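Local coordinates for uncharacterized protein (Legionella longbeachae NSW150, PDB 4JZA) that probably hydrolyses phosphoinositides, removing the 3-phosphate of phosphatidylinositol 3-phosphate, as a phosphatase thought to act on lipid metabolism in the pathogen-host interaction, at residues 201-206 with 282-287; 218-223 with 261-266; 268-271 with 276-279. All coordinates share one frame; numbering follows the deposited sequence.

Contact 1. Residues 201-206 with 282-287; sequences HAYFCN and TQFKKF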
loop_
_atom_site.group_PDB
_atom_site.type_symbol
_atom_site.label_atom_id
_atom_site.label_comp_id
_atom_site.label_asym_id
_atom_site.label_seq_id
_atom_site.Cartn_x
_atom_site.Cartn_y
_atom_site.Cartn_z
ATOM N N HIS A 201 19.536 15.708 -10.316
ATOM C CA HIS A 201 18.927 14.391 -10.569
ATOM C C HIS A 201 18.656 14.227 -12.061
ATOM O O HIS A 201 18.919 13.143 -12.617
ATOM C CB HIS A 201 17.609 14.227 -9.787
ATOM C CG HIS A 201 17.226 12.799 -9.494
ATOM N ND1 HIS A 201 17.856 12.035 -8.535
ATOM C CD2 HIS A 201 16.252 12.011 -10.003
ATOM C CE1 HIS A 201 17.287 10.844 -8.461
ATOM N NE2 HIS A 201 16.322 10.799 -9.354
ATOM N N ALA A 202 18.156 15.273 -12.715
ATOM C CA ALA A 202 17.928 15.157 -14.132
ATOM C C ALA A 202 19.256 14.972 -14.888
ATOM O O ALA A 202 19.321 14.188 -15.873
ATOM C CB ALA A 202 17.184 16.354 -14.670
ATOM N N TYR A 203 20.304 15.676 -14.439
ATOM C CA TYR A 203 21.609 15.605 -15.116
ATOM C C TYR A 203 22.078 14.159 -15.195
ATOM O O TYR A 203 22.265 13.633 -16.269
ATOM C CB TYR A 203 22.671 16.481 -14.427
ATOM C CG TYR A 203 24.001 16.526 -15.156
ATOM C CD1 TYR A 203 24.166 17.355 -16.241
ATOM C CD2 TYR A 203 25.064 15.773 -14.773
ATOM C CE1 TYR A 203 25.346 17.437 -16.934
ATOM C CE2 TYR A 203 26.260 15.829 -15.474
ATOM C CZ TYR A 203 26.400 16.676 -16.554
ATOM O OH TYR A 203 27.562 16.774 -17.309
ATOM N N PHE A 204 22.212 13.507 -14.059
ATOM C CA PHE A 204 22.788 12.174 -14.027
ATOM C C PHE A 204 21.845 11.128 -14.597
ATOM O O PHE A 204 22.279 10.176 -15.229
ATOM C CB PHE A 204 23.188 11.790 -12.590
ATOM C CG PHE A 204 24.388 12.532 -12.064
ATOM C CD1 PHE A 204 25.662 12.235 -12.518
ATOM C CD2 PHE A 204 24.250 13.520 -11.099
ATOM C CE1 PHE A 204 26.770 12.928 -12.029
ATOM C CE2 PHE A 204 25.350 14.204 -10.595
ATOM C CZ PHE A 204 26.607 13.912 -11.061
ATOM N N CYS A 205 20.548 11.277 -14.378
ATOM C CA CYS A 205 19.607 10.241 -14.861
ATOM C C CYS A 205 19.415 10.310 -16.366
ATOM O O CYS A 205 18.995 9.341 -16.961
ATOM C CB CYS A 205 18.244 10.279 -14.126
ATOM S SG CYS A 205 18.369 9.796 -12.380
ATOM N N ASN A 206 19.747 11.434 -16.990
ATOM C CA ASN A 206 19.630 11.545 -18.457
ATOM C C ASN A 206 20.947 11.543 -19.202
ATOM O O ASN A 206 20.967 11.611 -20.432
ATOM C CB ASN A 206 18.836 12.776 -18.809
ATOM C CG ASN A 206 17.406 12.656 -18.348
ATOM O OD1 ASN A 206 16.629 11.949 -18.960
ATOM N ND2 ASN A 206 17.073 13.299 -17.239
ATOM N N THR A 282 26.920 27.395 -10.983
ATOM C CA THR A 282 28.289 27.440 -10.432
ATOM C C THR A 282 28.358 26.626 -9.128
ATOM O O THR A 282 29.413 26.189 -8.700
ATOM C CB THR A 282 28.904 28.881 -10.322
ATOM O OG1 THR A 282 28.042 29.727 -9.554
ATOM C CG2 THR A 282 29.222 29.513 -11.778
ATOM N N GLN A 283 27.200 26.369 -8.557
ATOM C CA GLN A 283 27.069 25.474 -7.414
ATOM C C GLN A 283 27.142 23.973 -7.765
ATOM O O GLN A 283 27.543 23.161 -6.932
ATOM C CB GLN A 283 25.734 25.792 -6.788
ATOM C CG GLN A 283 25.325 24.972 -5.590
ATOM C CD GLN A 283 23.878 25.257 -5.273
ATOM O OE1 GLN A 283 22.994 24.427 -5.544
ATOM N NE2 GLN A 283 23.607 26.490 -4.808
ATOM N N PHE A 284 26.757 23.608 -8.991
ATOM C CA PHE A 284 26.912 22.234 -9.496
ATOM C C PHE A 284 28.373 21.952 -9.894
ATOM O O PHE A 284 28.913 20.902 -9.527
ATOM C CB PHE A 284 25.935 21.944 -10.666
ATOM C CG PHE A 284 25.811 20.474 -11.031
ATOM C CD1 PHE A 284 25.779 19.477 -10.046
ATOM C CD2 PHE A 284 25.688 20.089 -12.354
ATOM C CE1 PHE A 284 25.664 18.136 -10.370
ATOM C CE2 PHE A 284 25.562 18.742 -12.687
ATOM C CZ PHE A 284 25.555 17.763 -11.694
ATOM N N LYS A 285 29.017 22.900 -10.597
ATOM C CA LYS A 285 30.477 22.857 -10.903
ATOM C C LYS A 285 31.258 22.546 -9.647
ATOM O O LYS A 285 32.135 21.684 -9.650
ATOM C CB LYS A 285 30.979 24.202 -11.492
ATOM C CG LYS A 285 32.427 24.239 -12.004
ATOM C CD LYS A 285 33.040 25.632 -11.807
ATOM C CE LYS A 285 34.268 25.960 -12.683
ATOM N NZ LYS A 285 34.234 25.404 -14.066
ATOM N N LYS A 286 30.908 23.254 -8.576
ATOM C CA LYS A 286 31.549 23.090 -7.289
ATOM C C LYS A 286 31.218 21.729 -6.690
ATOM O O LYS A 286 32.083 21.087 -6.115
ATOM C CB LYS A 286 31.127 24.211 -6.341
ATOM C CG LYS A 286 32.220 24.701 -5.404
ATOM C CD LYS A 286 32.161 24.057 -4.016
ATOM C CE LYS A 286 31.003 24.575 -3.164
ATOM N NZ LYS A 286 31.170 25.999 -2.755
ATOM N N PHE A 287 29.978 21.279 -6.840
ATOM C CA PHE A 287 29.596 19.968 -6.319
ATOM C C PHE A 287 30.437 18.846 -6.931
ATOM O O PHE A 287 30.952 17.974 -6.226
ATOM C CB PHE A 287 28.127 19.701 -6.617
ATOM C CG PHE A 287 27.659 18.308 -6.247
ATOM C CD1 PHE A 287 27.394 17.989 -4.942
ATOM C CD2 PHE A 287 27.468 17.320 -7.231
ATOM C CE1 PHE A 287 26.948 16.716 -4.609
ATOM C CE2 PHE A 287 27.033 16.049 -6.906
ATOM C CZ PHE A 287 26.759 15.747 -5.593
#
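Ala202 O is gripped by two donors of Asn206, its backbone N and its side-chain ND2, next to Tyr203, whose ring face receives the edge of Phe284. The bond from Asn206 ND2 to Ala202 O measures 2.8 Å. It runs close to the amide plane of Asn206, so it also helps to fix the rotation of that amide. Within segment 201-206, Tyr203 and Phe204 are the residues that meet segment 282-287. Phe284 comes at Tyr203 edge first, and the ring planes stand at 78°. Phe284 CE2 lies over one face of Tyr203, offset toward the rim, and is 3.7 Å from Tyr203 CD2. Tyr203 has CG opposite its backbone N (chi1 -175°), which carries the ring out from the helix to this partner. Phe284 CZ touches both aromatic neighbours; it is 3.7 Å from Phe204 CE2. The rings of Phe204 and Phe284 meet obliquely, with centroids 5.9 Å apart. Tyr203 CD2 also lies over the centre of one face of Phe204, so the two neighbours on this helix share one apolar patch. Phe287 adds a looser touch, its CE2 lying 4.5 Å from Phe204 CE2. Only side chains join the segments, whose axes approach no closer than 13.2 Å at an angle of 57°. The network extends further, since Tyr203 pairs edge-to-face with His262 and Phe204 with Trp192. Tyr203, Phe204 and Phe284 thus form an aromatic cluster that bridges two helices of a helical bundle.

Contact 2. Residues 218-223 with 261-266; sequences IRDFNN and VHQREM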
loop_
_atom_site.group_PDB
_atom_site.type_symbol
_atom_site.label_atom_id
_atom_site.label_comp_id
_atom_site.label_asym_id
_atom_site.label_seq_id
_atom_site.Cartn_x
_atom_site.Cartn_y
_atom_site.Cartn_z
ATOM N N ILE A 218 33.011 15.944 -15.655
ATOM C CA ILE A 218 33.523 17.281 -15.324
ATOM C C ILE A 218 33.699 18.132 -16.570
ATOM O O ILE A 218 33.257 19.275 -16.592
ATOM C CB ILE A 218 34.869 17.206 -14.591
ATOM C CG1 ILE A 218 34.674 16.490 -13.252
ATOM C CG2 ILE A 218 35.460 18.612 -14.397
ATOM C CD1 ILE A 218 35.902 15.785 -12.722
ATOM N N ARG A 219 34.314 17.556 -17.606
ATOM C CA ARG A 219 34.536 18.281 -18.851
ATOM C C ARG A 219 33.193 18.614 -19.480
ATOM O O ARG A 219 32.954 19.765 -19.845
ATOM C CB ARG A 219 35.495 17.538 -19.830
ATOM C CG ARG A 219 36.986 17.928 -19.675
ATOM C CD ARG A 219 37.924 17.287 -20.719
ATOM N NE ARG A 219 37.185 16.870 -21.917
ATOM C CZ ARG A 219 36.907 15.610 -22.275
ATOM N NH1 ARG A 219 37.333 14.558 -21.573
ATOM N NH2 ARG A 219 36.199 15.395 -23.376
ATOM N N ASP A 220 32.300 17.624 -19.581
ATOM C CA ASP A 220 30.972 17.867 -20.143
ATOM C C ASP A 220 30.314 19.090 -19.508
ATOM O O ASP A 220 29.755 19.929 -20.205
ATOM C CB ASP A 220 30.059 16.655 -19.935
ATOM C CG ASP A 220 28.623 16.915 -20.388
ATOM O OD1 ASP A 220 27.849 17.566 -19.640
ATOM O OD2 ASP A 220 28.288 16.447 -21.496
ATOM N N PHE A 221 30.376 19.181 -18.183
ATOM C CA PHE A 221 29.702 20.258 -17.498
ATOM C C PHE A 221 30.388 21.605 -17.695
ATOM O O PHE A 221 29.704 22.623 -17.863
ATOM C CB PHE A 221 29.520 19.969 -16.009
ATOM C CG PHE A 221 28.611 20.954 -15.352
ATOM C CD1 PHE A 221 27.340 21.124 -15.824
ATOM C CD2 PHE A 221 29.045 21.754 -14.329
ATOM C CE1 PHE A 221 26.505 22.062 -15.273
ATOM C CE2 PHE A 221 28.213 22.702 -13.768
ATOM C CZ PHE A 221 26.942 22.862 -14.242
ATOM N N ASN A 222 31.722 21.611 -17.711
ATOM C CA ASN A 222 32.470 22.827 -18.027
ATOM C C ASN A 222 32.211 23.281 -19.476
ATOM O O ASN A 222 32.042 24.475 -19.720
ATOM C CB ASN A 222 33.967 22.643 -17.766
ATOM C CG ASN A 222 34.295 22.470 -16.279
ATOM O OD1 ASN A 222 33.548 22.907 -15.407
ATOM N ND2 ASN A 222 35.392 21.803 -15.994
ATOM N N ASN A 223 32.152 22.344 -20.430
ATOM C CA ASN A 223 31.817 22.677 -21.833
ATOM C C ASN A 223 30.445 23.288 -21.966
ATOM O O ASN A 223 30.178 24.056 -22.906
ATOM C CB ASN A 223 31.877 21.440 -22.748
ATOM C CG ASN A 223 33.289 20.986 -22.990
ATOM O OD1 ASN A 223 34.227 21.668 -22.607
ATOM N ND2 ASN A 223 33.450 19.834 -23.611
ATOM N N VAL A 261 20.888 15.387 -24.274
ATOM C CA VAL A 261 19.698 15.033 -23.545
ATOM C C VAL A 261 19.761 15.617 -22.125
ATOM O O VAL A 261 18.894 16.372 -21.700
ATOM C CB VAL A 261 19.530 13.496 -23.487
ATOM C CG1 VAL A 261 18.208 13.139 -22.827
ATOM C CG2 VAL A 261 19.607 12.868 -24.885
ATOM N N HIS A 262 20.814 15.272 -21.405
ATOM C CA HIS A 262 20.983 15.670 -19.994
ATOM C C HIS A 262 21.113 17.181 -19.736
ATOM O O HIS A 262 20.558 17.700 -18.771
ATOM C CB HIS A 262 22.173 14.916 -19.341
ATOM C CG HIS A 262 23.479 15.052 -20.074
ATOM N ND1 HIS A 262 23.843 14.214 -21.101
ATOM C CD2 HIS A 262 24.505 15.918 -19.926
ATOM C CE1 HIS A 262 25.026 14.564 -21.564
ATOM N NE2 HIS A 262 25.450 15.596 -20.869
ATOM N N GLN A 263 21.856 17.887 -20.578
ATOM C CA GLN A 263 21.929 19.342 -20.444
ATOM C C GLN A 263 20.535 19.907 -20.661
ATOM O O GLN A 263 20.114 20.832 -19.965
ATOM C CB GLN A 263 22.937 19.946 -21.433
ATOM C CG GLN A 263 24.397 19.717 -21.037
ATOM C CD GLN A 263 25.307 19.647 -22.240
ATOM O OE1 GLN A 263 25.143 18.786 -23.089
ATOM N NE2 GLN A 263 26.240 20.535 -22.332
ATOM N N ARG A 264 19.815 19.308 -21.611
ATOM C CA ARG A 264 18.458 19.730 -21.948
ATOM C C ARG A 264 17.521 19.615 -20.724
ATOM O O ARG A 264 16.833 20.567 -20.353
ATOM C CB ARG A 264 17.908 18.921 -23.170
ATOM C CG ARG A 264 16.746 19.605 -23.896
ATOM C CD ARG A 264 16.064 18.905 -25.054
ATOM N NE ARG A 264 16.967 18.118 -25.891
ATOM C CZ ARG A 264 16.814 16.815 -26.143
ATOM N NH1 ARG A 264 15.774 16.135 -25.631
ATOM N NH2 ARG A 264 17.702 16.182 -26.915
ATOM N N GLU A 265 17.495 18.448 -20.100
ATOM C CA GLU A 265 16.550 18.216 -19.018
ATOM C C GLU A 265 16.924 19.032 -17.774
ATOM O O GLU A 265 16.061 19.446 -17.027
ATOM C CB GLU A 265 16.427 16.698 -18.716
ATOM C CG GLU A 265 15.782 15.877 -19.842
ATOM C CD GLU A 265 14.500 16.513 -20.403
ATOM O OE1 GLU A 265 13.600 16.888 -19.622
ATOM O OE2 GLU A 265 14.393 16.658 -21.639
HETATM N N MSE A 266 18.217 19.245 -17.565
HETATM C CA MSE A 266 18.676 20.072 -16.487
HETATM C C MSE A 266 18.207 21.474 -16.706
HETATM O O MSE A 266 17.752 22.102 -15.777
HETATM C CB MSE A 266 20.181 20.067 -16.426
HETATM C CG MSE A 266 20.679 21.002 -15.312
HETATM SE SE MSE A 266 22.639 21.155 -15.148
HETATM C CE MSE A 266 23.154 20.379 -16.902
#
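His262 is the first residue of segment 261-266 to reach across, and it meets the carboxylate of Asp220. Its NE2 donates to Asp220 OD2 at 3.0 Å. The bond is fairly straight, with an N-H...O angle of 162°. The oxygen lies near the imidazole plane, whereas the donor stands above the carboxylate plane. The two flat groups are turned 47° against each other. His262 CG sits between its backbone N and carbonyl carbon (chi1 55°), which brings the NE2 side of the ring to helix 214-234. ND1 accepts from the backbone N of Asp208, so the ring is held at both nitrogens. Gln263 follows, with its CA 8.4 Å from that of Phe221. Its amide only flanks Asp220: Gln263 CD is 4.2 Å from Asp220 OD1. One turn further on, selenomethionine Met266 approaches the ring of Phe221. Its SE lies 4.0 Å from Phe221 CE1, and CE touches the same ring atom. This is a Met-aromatic contact of oblique kind, with SE 5.2 Å from the centroid of the Phe221 ring. Phe221 also packs edge-to-face with Phe284, so its ring is shared with helix 274-288. The other carboxylate oxygen of Asp220, OD1, bonds to Tyr203 OH, its strongest polar partner. A ring that donates at NE2 and accepts at ND1 is consistent with a neutral His262, and the contact would then be a directed polar bond beside an apolar patch rather than a pair of full charges.

Contact 3. Residues 268-271 with 276-279; sequences RILA and SLDK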
loop_
_atom_site.group_PDB
_atom_site.type_symbol
_atom_site.label_atom_id
_atom_site.label_comp_id
_atom_site.label_asym_id
_atom_site.label_seq_id
_atom_site.Cartn_x
_atom_site.Cartn_y
_atom_site.Cartn_z
ATOM N N ARG A 268 15.600 22.507 -18.505
ATOM C CA ARG A 268 14.137 22.495 -18.363
ATOM C C ARG A 268 13.703 22.783 -16.932
ATOM O O ARG A 268 12.728 23.483 -16.699
ATOM C CB ARG A 268 13.552 21.164 -18.830
ATOM C CG ARG A 268 12.025 21.119 -18.845
ATOM C CD ARG A 268 11.509 19.737 -19.196
ATOM N NE ARG A 268 12.238 19.177 -20.329
ATOM C CZ ARG A 268 12.066 19.539 -21.604
ATOM N NH1 ARG A 268 11.182 20.471 -21.934
ATOM N NH2 ARG A 268 12.784 18.953 -22.566
ATOM N N ILE A 269 14.443 22.270 -15.973
ATOM C CA ILE A 269 14.112 22.506 -14.585
ATOM C C ILE A 269 14.561 23.864 -14.067
ATOM O O ILE A 269 13.881 24.472 -13.235
ATOM C CB ILE A 269 14.725 21.417 -13.712
ATOM C CG1 ILE A 269 14.010 20.096 -14.016
ATOM C CG2 ILE A 269 14.611 21.790 -12.252
ATOM C CD1 ILE A 269 14.924 18.897 -14.102
ATOM N N LEU A 270 15.707 24.335 -14.544
ATOM C CA LEU A 270 16.282 25.585 -14.033
ATOM C C LEU A 270 15.528 26.783 -14.610
ATOM O O LEU A 270 15.393 27.801 -13.947
ATOM C CB LEU A 270 17.790 25.665 -14.343
ATOM C CG LEU A 270 18.732 24.746 -13.539
ATOM C CD1 LEU A 270 20.177 24.879 -13.986
ATOM C CD2 LEU A 270 18.640 25.032 -12.060
ATOM N N ALA A 271 15.004 26.626 -15.829
ATOM C CA ALA A 271 14.259 27.681 -16.533
ATOM C C ALA A 271 12.980 28.106 -15.840
ATOM O O ALA A 271 12.410 29.147 -16.175
ATOM C CB ALA A 271 13.933 27.232 -17.955
ATOM N N SER A 276 17.640 32.355 -9.986
ATOM C CA SER A 276 18.712 31.569 -9.355
ATOM C C SER A 276 19.455 30.640 -10.355
ATOM O O SER A 276 20.373 29.924 -9.967
ATOM C CB SER A 276 18.177 30.795 -8.140
ATOM O OG SER A 276 17.006 30.094 -8.464
ATOM N N LEU A 277 19.111 30.701 -11.639
ATOM C CA LEU A 277 19.702 29.795 -12.627
ATOM C C LEU A 277 21.244 29.782 -12.622
ATOM O O LEU A 277 21.847 28.723 -12.451
ATOM C CB LEU A 277 19.164 30.103 -14.030
ATOM C CG LEU A 277 19.480 29.099 -15.151
ATOM C CD1 LEU A 277 18.341 29.006 -16.163
ATOM C CD2 LEU A 277 20.782 29.438 -15.874
ATOM N N ASP A 278 21.874 30.939 -12.836
ATOM C CA ASP A 278 23.362 31.041 -12.890
ATOM C C ASP A 278 24.047 30.693 -11.579
ATOM O O ASP A 278 25.181 30.256 -11.584
ATOM C CB ASP A 278 23.845 32.428 -13.375
ATOM C CG ASP A 278 24.086 32.474 -14.890
ATOM O OD1 ASP A 278 24.769 31.572 -15.431
ATOM O OD2 ASP A 278 23.581 33.409 -15.552
ATOM N N LYS A 279 23.350 30.878 -10.467
ATOM C CA LYS A 279 23.898 30.531 -9.160
ATOM C C LYS A 279 24.009 29.026 -9.031
ATOM O O LYS A 279 25.029 28.484 -8.616
ATOM C CB LYS A 279 22.986 31.059 -8.062
ATOM C CG LYS A 279 23.484 30.767 -6.668
ATOM C CD LYS A 279 22.443 31.148 -5.632
ATOM C CE LYS A 279 23.102 31.327 -4.273
ATOM N NZ LYS A 279 22.132 31.156 -3.156
#
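A short turn joins helix 261-270 to helix 274-288 as a helical hairpin, and Leu270 and Leu277 close its inner side. The CA atoms of these two leucines are 5.6 Å apart. Such a short separation follows from the connection, as few residues part the two helices. The touching is done by the end of Leu277 against the base of Leu270. Leu277 CD1 lies 3.8 Å from Leu270 CB, and Leu277 CG is 3.9 Å from the same atom. The methyl also reaches the backbone: Leu277 CD1 is 3.9 Å from Leu270 O. Slightly farther off is the start of the turn, with Ala271 N 4.1 Å from Leu277 CD1. The CB of Leu270 points toward segment 276-279. That of Leu277 points neither toward nor away from segment 268-271, and the branch beyond it closes the gap. Leu277 holds its CG opposite the backbone N (chi1 -169°), which lays the branch against the last turn of the first helix. Leu270 has CG beside its backbone N instead (chi1 -72°), and its own branch continues to Tyr199, Lys280 and Leu281. The hairpin therefore packs on helix 198-206 as well as on itself, within the phosphoinositide phosphatase insertion domain. All three touching residues are buried, and the contact between the segments is apolar. Together the segments bury 132 Å² of surface, counted on both sides, and Leu270 and Leu277 supply most of it. The CB of Ala271 points away from segment 276-279 and the side chain packs on Leu242 and Ile245 of helix 238-247.

Overall arrangement
All three contacts lie in one helical region, with contacts 1, 2 and 3 centred about 33, 37 and 36 Å from the centre of the chain. Contacts 1 and 2 have centres about 8 Å apart and touch. Tyr203 OH and Asp220 OD1 are 2.5 Å apart, a probable hydrogen bond between them. Lys285 NZ is 2.9 Å from Asn222 OD1. Contacts 2 and 3 share helix 261-270 and follow each other in the chain, while along the chain both are nested within the loop closed by contact 1. Contact 3, about 11 Å from contact 1 between centres, touches it through Ala202 and Ile269. Helices 198-206, 214-234, 261-270 and 274-288 are thereby packed together.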